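Local coordinates for uncharacterized protein (Peptoclostridium difficile 630, PDB 4YCS) that is of unknown function but, as a putative lipoprotein fragment related to PnrA-like substrate-binding proteins, may capture a small solute for an ABC transporter, at residues 8-13 against 39-44; 23-28 against 70-75. All blocks are in the same frame, centred on the assembly; numbering follows the deposited sequence.

Contact 1: 8-13 against 39-44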
loop_
_atom_site.group_PDB
_atom_site.type_symbol
_atom_site.label_atom_id
_atom_site.label_comp_id
_atom_site.label_asym_id
_atom_site.label_seq_id
_atom_site.Cartn_x
_atom_site.Cartn_y
_atom_site.Cartn_z
ATOM N N LYS A 8 -7.329 -13.775 -3.480
ATOM C CA LYS A 8 -6.679 -12.586 -3.942
ATOM C C LYS A 8 -5.578 -12.353 -2.982
ATOM O O LYS A 8 -5.548 -13.001 -1.946
ATOM C CB LYS A 8 -7.697 -11.459 -3.991
ATOM C CG LYS A 8 -8.697 -11.730 -5.101
ATOM C CD LYS A 8 -9.179 -10.498 -5.801
ATOM C CE LYS A 8 -10.211 -10.900 -6.824
ATOM N NZ LYS A 8 -10.687 -9.706 -7.561
ATOM N N SER A 9 -4.630 -11.488 -3.336
ATOM C CA SER A 9 -3.470 -11.233 -2.496
ATOM C C SER A 9 -3.179 -9.715 -2.448
ATOM O O SER A 9 -3.381 -9.018 -3.440
ATOM C CB SER A 9 -2.226 -12.009 -2.962
ATOM O OG SER A 9 -1.924 -11.676 -4.306
ATOM N N VAL A 10 -2.693 -9.275 -1.286
ATOM C CA VAL A 10 -2.365 -7.853 -1.000
ATOM C C VAL A 10 -0.986 -7.804 -0.372
ATOM O O VAL A 10 -0.657 -8.596 0.506
ATOM C CB VAL A 10 -3.424 -7.237 -0.047
ATOM C CG1 VAL A 10 -3.096 -5.783 0.282
ATOM C CG2 VAL A 10 -4.780 -7.300 -0.675
ATOM N N SER A 11 -0.139 -6.908 -0.843
ATOM C CA SER A 11 1.174 -6.703 -0.255
ATOM C C SER A 11 1.255 -5.269 0.255
ATOM O O SER A 11 0.744 -4.367 -0.388
ATOM C CB SER A 11 2.273 -6.898 -1.296
ATOM O OG SER A 11 3.534 -6.753 -0.648
HETATM N N MSE A 12 1.884 -5.086 1.402
HETATM C CA MSE A 12 2.052 -3.793 2.022
HETATM C C MSE A 12 3.528 -3.525 2.216
HETATM O O MSE A 12 4.237 -4.371 2.747
HETATM C CB MSE A 12 1.309 -3.759 3.371
HETATM C CG MSE A 12 1.383 -2.417 4.057
HETATM SE SE MSE A 12 0.194 -2.339 5.635
HETATM C CE MSE A 12 -1.508 -1.840 4.801
ATOM N N ILE A 13 3.986 -2.372 1.753
ATOM C CA ILE A 13 5.395 -1.938 1.899
ATOM C C ILE A 13 5.408 -0.714 2.866
ATOM O O ILE A 13 4.661 0.239 2.693
ATOM C CB ILE A 13 6.101 -1.688 0.542
ATOM C CG1 ILE A 13 7.541 -1.224 0.750
ATOM C CG2 ILE A 13 5.376 -0.666 -0.302
ATOM C CD1 ILE A 13 8.396 -1.333 -0.488
ATOM N N LEU A 39 -12.298 -11.297 4.325
ATOM C CA LEU A 39 -12.153 -11.701 2.962
ATOM C C LEU A 39 -11.291 -12.947 2.857
ATOM O O LEU A 39 -10.616 -13.330 3.794
ATOM C CB LEU A 39 -11.461 -10.582 2.194
ATOM C CG LEU A 39 -11.963 -9.156 2.413
ATOM C CD1 LEU A 39 -10.865 -8.157 2.034
ATOM C CD2 LEU A 39 -13.240 -8.943 1.607
ATOM N N ASN A 40 -11.234 -13.498 1.663
ATOM C CA ASN A 40 -10.313 -14.576 1.361
ATOM C C ASN A 40 -9.065 -14.000 0.701
ATOM O O ASN A 40 -8.930 -13.978 -0.563
ATOM C CB ASN A 40 -11.003 -15.603 0.453
ATOM C CG ASN A 40 -10.074 -16.731 0.045
ATOM O OD1 ASN A 40 -9.066 -16.996 0.721
ATOM N ND2 ASN A 40 -10.377 -17.367 -1.096
ATOM N N ILE A 41 -8.146 -13.490 1.524
ATOM C CA ILE A 41 -6.983 -12.887 0.959
ATOM C C ILE A 41 -5.711 -13.351 1.636
ATOM O O ILE A 41 -5.675 -13.561 2.863
ATOM C CB ILE A 41 -7.034 -11.323 0.912
ATOM C CG1 ILE A 41 -7.181 -10.722 2.282
ATOM C CG2 ILE A 41 -8.155 -10.856 0.011
ATOM C CD1 ILE A 41 -6.764 -9.255 2.348
ATOM N N ASP A 42 -4.675 -13.511 0.820
ATOM C CA ASP A 42 -3.311 -13.691 1.303
ATOM C C ASP A 42 -2.682 -12.340 1.577
ATOM O O ASP A 42 -2.954 -11.421 0.818
ATOM C CB ASP A 42 -2.471 -14.409 0.246
ATOM C CG ASP A 42 -2.837 -15.898 0.133
ATOM O OD1 ASP A 42 -3.768 -16.317 0.848
ATOM O OD2 ASP A 42 -2.168 -16.625 -0.660
ATOM N N THR A 43 -1.789 -12.228 2.557
ATOM C CA THR A 43 -1.074 -10.970 2.773
ATOM C C THR A 43 0.418 -11.170 2.846
ATOM O O THR A 43 0.909 -12.280 3.153
ATOM C CB THR A 43 -1.562 -10.253 4.083
ATOM O OG1 THR A 43 -1.248 -11.036 5.224
ATOM C CG2 THR A 43 -3.089 -10.038 4.003
ATOM N N ASN A 44 1.129 -10.072 2.597
ATOM C CA ASN A 44 2.558 -10.029 2.634
ATOM C C ASN A 44 2.963 -8.610 3.061
ATOM O O ASN A 44 2.231 -7.638 2.775
ATOM C CB ASN A 44 3.045 -10.393 1.216
ATOM C CG ASN A 44 4.526 -10.193 1.003
ATOM O OD1 ASN A 44 4.969 -9.170 0.425
ATOM N ND2 ASN A 44 5.307 -11.179 1.413
#

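Contact 2: 23-28 against 70-75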
loop_
_atom_site.group_PDB
_atom_site.type_symbol
_atom_site.label_atom_id
_atom_site.label_comp_id
_atom_site.label_asym_id
_atom_site.label_seq_id
_atom_site.Cartn_x
_atom_site.Cartn_y
_atom_site.Cartn_z
ATOM N N ALA A 23 3.155 4.673 14.694
ATOM C CA ALA A 23 1.713 4.645 14.922
ATOM C C ALA A 23 0.936 4.368 13.637
ATOM O O ALA A 23 0.053 3.498 13.597
ATOM C CB ALA A 23 1.229 5.942 15.565
HETATM N N MSE A 24 1.249 5.127 12.595
HETATM C CA MSE A 24 0.603 4.953 11.289
HETATM C C MSE A 24 0.838 3.573 10.707
HETATM O O MSE A 24 -0.045 2.995 10.086
HETATM C CB MSE A 24 1.236 5.956 10.326
HETATM C CG MSE A 24 0.371 6.037 9.087
HETATM SE SE MSE A 24 1.008 7.478 7.913
HETATM C CE MSE A 24 2.770 6.779 7.455
ATOM N N ASN A 25 2.053 3.067 10.880
ATOM C CA ASN A 25 2.440 1.740 10.441
ATOM C C ASN A 25 1.606 0.683 11.112
ATOM O O ASN A 25 1.061 -0.206 10.435
ATOM C CB ASN A 25 3.942 1.498 10.637
ATOM C CG ASN A 25 4.775 2.193 9.584
ATOM O OD1 ASN A 25 4.236 2.866 8.722
ATOM N ND2 ASN A 25 6.093 2.028 9.646
ATOM N N ASN A 26 1.455 0.796 12.428
ATOM C CA ASN A 26 0.635 -0.164 13.160
ATOM C C ASN A 26 -0.816 -0.148 12.758
ATOM O O ASN A 26 -1.441 -1.209 12.630
ATOM C CB ASN A 26 0.821 -0.020 14.664
ATOM C CG ASN A 26 2.108 -0.653 15.110
ATOM O OD1 ASN A 26 2.127 -1.820 15.444
ATOM N ND2 ASN A 26 3.202 0.075 15.015
ATOM N N SER A 27 -1.340 1.033 12.496
ATOM C CA SER A 27 -2.722 1.173 12.056
ATOM C C SER A 27 -2.917 0.552 10.672
ATOM O O SER A 27 -3.955 -0.051 10.406
ATOM C CB SER A 27 -3.175 2.652 12.019
ATOM O OG SER A 27 -3.283 3.190 13.307
ATOM N N ALA A 28 -1.955 0.764 9.775
ATOM C CA ALA A 28 -2.029 0.199 8.445
ATOM C C ALA A 28 -2.052 -1.345 8.522
ATOM O O ALA A 28 -2.923 -2.004 7.933
ATOM C CB ALA A 28 -0.876 0.697 7.599
ATOM N N ILE A 70 0.081 -1.822 -1.376
ATOM C CA ILE A 70 -0.151 -0.665 -0.500
ATOM C C ILE A 70 1.184 -0.124 0.064
ATOM O O ILE A 70 1.915 -0.826 0.743
ATOM C CB ILE A 70 -1.054 -1.001 0.669
ATOM C CG1 ILE A 70 -2.338 -1.697 0.184
ATOM C CG2 ILE A 70 -1.358 0.316 1.419
ATOM C CD1 ILE A 70 -3.284 -2.171 1.257
ATOM N N ALA A 71 1.480 1.129 -0.239
ATOM C CA ALA A 71 2.665 1.821 0.241
ATOM C C ALA A 71 2.252 2.759 1.405
ATOM O O ALA A 71 1.328 3.551 1.273
ATOM C CB ALA A 71 3.260 2.635 -0.869
ATOM N N VAL A 72 2.937 2.636 2.540
ATOM C CA VAL A 72 2.604 3.400 3.729
ATOM C C VAL A 72 3.620 4.523 3.996
ATOM O O VAL A 72 4.725 4.297 4.507
ATOM C CB VAL A 72 2.543 2.480 4.933
ATOM C CG1 VAL A 72 2.061 3.243 6.165
ATOM C CG2 VAL A 72 1.620 1.303 4.628
ATOM N N GLY A 73 3.227 5.748 3.658
ATOM C CA GLY A 73 4.060 6.930 3.970
ATOM C C GLY A 73 4.348 7.784 2.755
ATOM O O GLY A 73 4.434 7.280 1.654
ATOM N N ALA A 74 4.506 9.090 2.986
ATOM C CA ALA A 74 4.765 10.070 1.938
ATOM C C ALA A 74 6.118 9.849 1.264
ATOM O O ALA A 74 6.300 10.258 0.122
ATOM C CB ALA A 74 4.703 11.485 2.512
ATOM N N ARG A 75 7.058 9.189 1.927
ATOM C CA ARG A 75 8.346 8.913 1.273
ATOM C C ARG A 75 8.230 7.960 0.074
ATOM O O ARG A 75 9.152 7.901 -0.747
ATOM C CB ARG A 75 9.378 8.385 2.251
ATOM C CG ARG A 75 9.885 9.444 3.228
ATOM C CD ARG A 75 11.360 9.250 3.532
ATOM N NE ARG A 75 11.656 7.946 4.131
ATOM C CZ ARG A 75 12.881 7.438 4.251
ATOM N NH1 ARG A 75 13.926 8.134 3.826
ATOM N NH2 ARG A 75 13.077 6.235 4.797
#

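Contact 1: 8-13 against 39-44
Ser-11 and Asn-44 face each other across two parallel strands, and the serine hydroxyl OG donates to the amide oxygen OD1 of Asn-44 over 3.0 Å. OG lies in the plane of that amide, on a lone pair of OD1, with a C=O...donor angle of 131°. The serine OG stands anti to its own backbone N (chi1 -177°), which carries the hydroxyl to the asparagine. Two short polar side chains suit paired positions: the serine supplies a donor and the asparagine amide an acceptor, which gives the buried hydroxyl a partner. Tyr-66 touches both side chains.

On the opposite face of the sheet, that of Val-10 and Ile-41, the side chains touch through carbon atoms. Ile-41 has its CG1 between backbone N and carbonyl carbon (chi1 60°), and its CD1 comes to 4.1 Å from CG2 of Val-10, the two side chains meeting at a slant. The other branch, CG2, meets Lys-8 CB at 4.1 Å, the only side-chain atom of the lysine that comes close; the rest of that chain leads away to a weak bond from NZ to Met-127 O. Val-10 packs on Leu-32 and Met-127 and Ile-41 on Met-127, so branched apolar side chains suit a sheet face covered by helices. Back on the polar face, Ser-9 CB and Asp-42 CB lie 4.0 Å apart, while the Asp-42 carboxylate forms a salt bridge with Lys-7.

The backbones run in register: Asp-42 N donates to Lys-8 O (2.9 Å), Val-10 N to Asp-42 O (3.0 Å) and Met-12 N to Asn-44 O (2.9 Å), with weaker bonds at Lys-8 N and Asn-44 N. Alternate residues of 8-13 thus bond to the edge strand, as expected for the parallel pair of a beta-alpha-beta unit in a Rossmann-like sheet.

Contact 2: 23-28 against 70-75
Helix 23-28 runs nearly antiparallel to strand 70-72, at 157° between their directions and 10.0 Å between axes, so that the CA of Asn-25 lies 6.9 Å from that of Val-72. No hydrogen bond spans the gap; three helical side chains close instead around Val-72.

Both methyls of the valine are engaged. CG1 is anti to the backbone N (chi1 -174°) and takes the methyl CE of Met-24, a selenomethionine, at 3.8 Å. The Met-24 chain is extended as far as SE and then bends at chi3 (64°), bringing CE also to within 3.7 Å of Gly-73 CA. Glycine suits this place because its backbone angles would jam a CB against the preceding carbonyl oxygen. Ala-28 CB sits by both methyls of Val-72, nearer CG2 at 3.9 Å, a side chain small enough for the helix to sit near the sheet, where Met-12 and Ile-95 also line the interface.

Asn-25 contributes differently. Its OD1 touches CG1 of Val-72 at 3.4 Å, a van der Waals contact, while ND2 hydrogen-bonds to the backbone O of Asp-15. The amide thereby ties the helix to the C-terminal end of strand 8-15.

All five touching residues are buried. A bound glycerol, probably from the crystallisation liquor, lies about 4 Å from the Met-24 side chain. The helix of a beta-alpha-beta unit here lies over the parallel sheet and reaches beyond its own two strands to the neighbouring strand 68-72, as in Rossmann-like alpha/beta domains.

How the contacts relate
The segments alternate along the chain, 8-13, 23-28, 39-44 and then 70-75, so the two contacts interlock, with centres 15 Å apart. Contact 1 pairs strand 8-15 with the edge strand 41-48; contact 2 sets helix 22-38, which links those two strands, over strand 68-72. Strands 8-15 and 68-72 are neighbours in the sheet, where Ser-11 O and Ile-70 N, 2.8 Å apart, are probably hydrogen-bonded, and Met-12 CE packs against Ala-28 O. Between them they involve three adjacent strands, 41-48, 8-15 and 68-72, of the five-stranded parallel sheet of order 2-1-3-4-5, as in a lobe of a type I periplasmic binding protein, consistent with the PnrA-like family assignment.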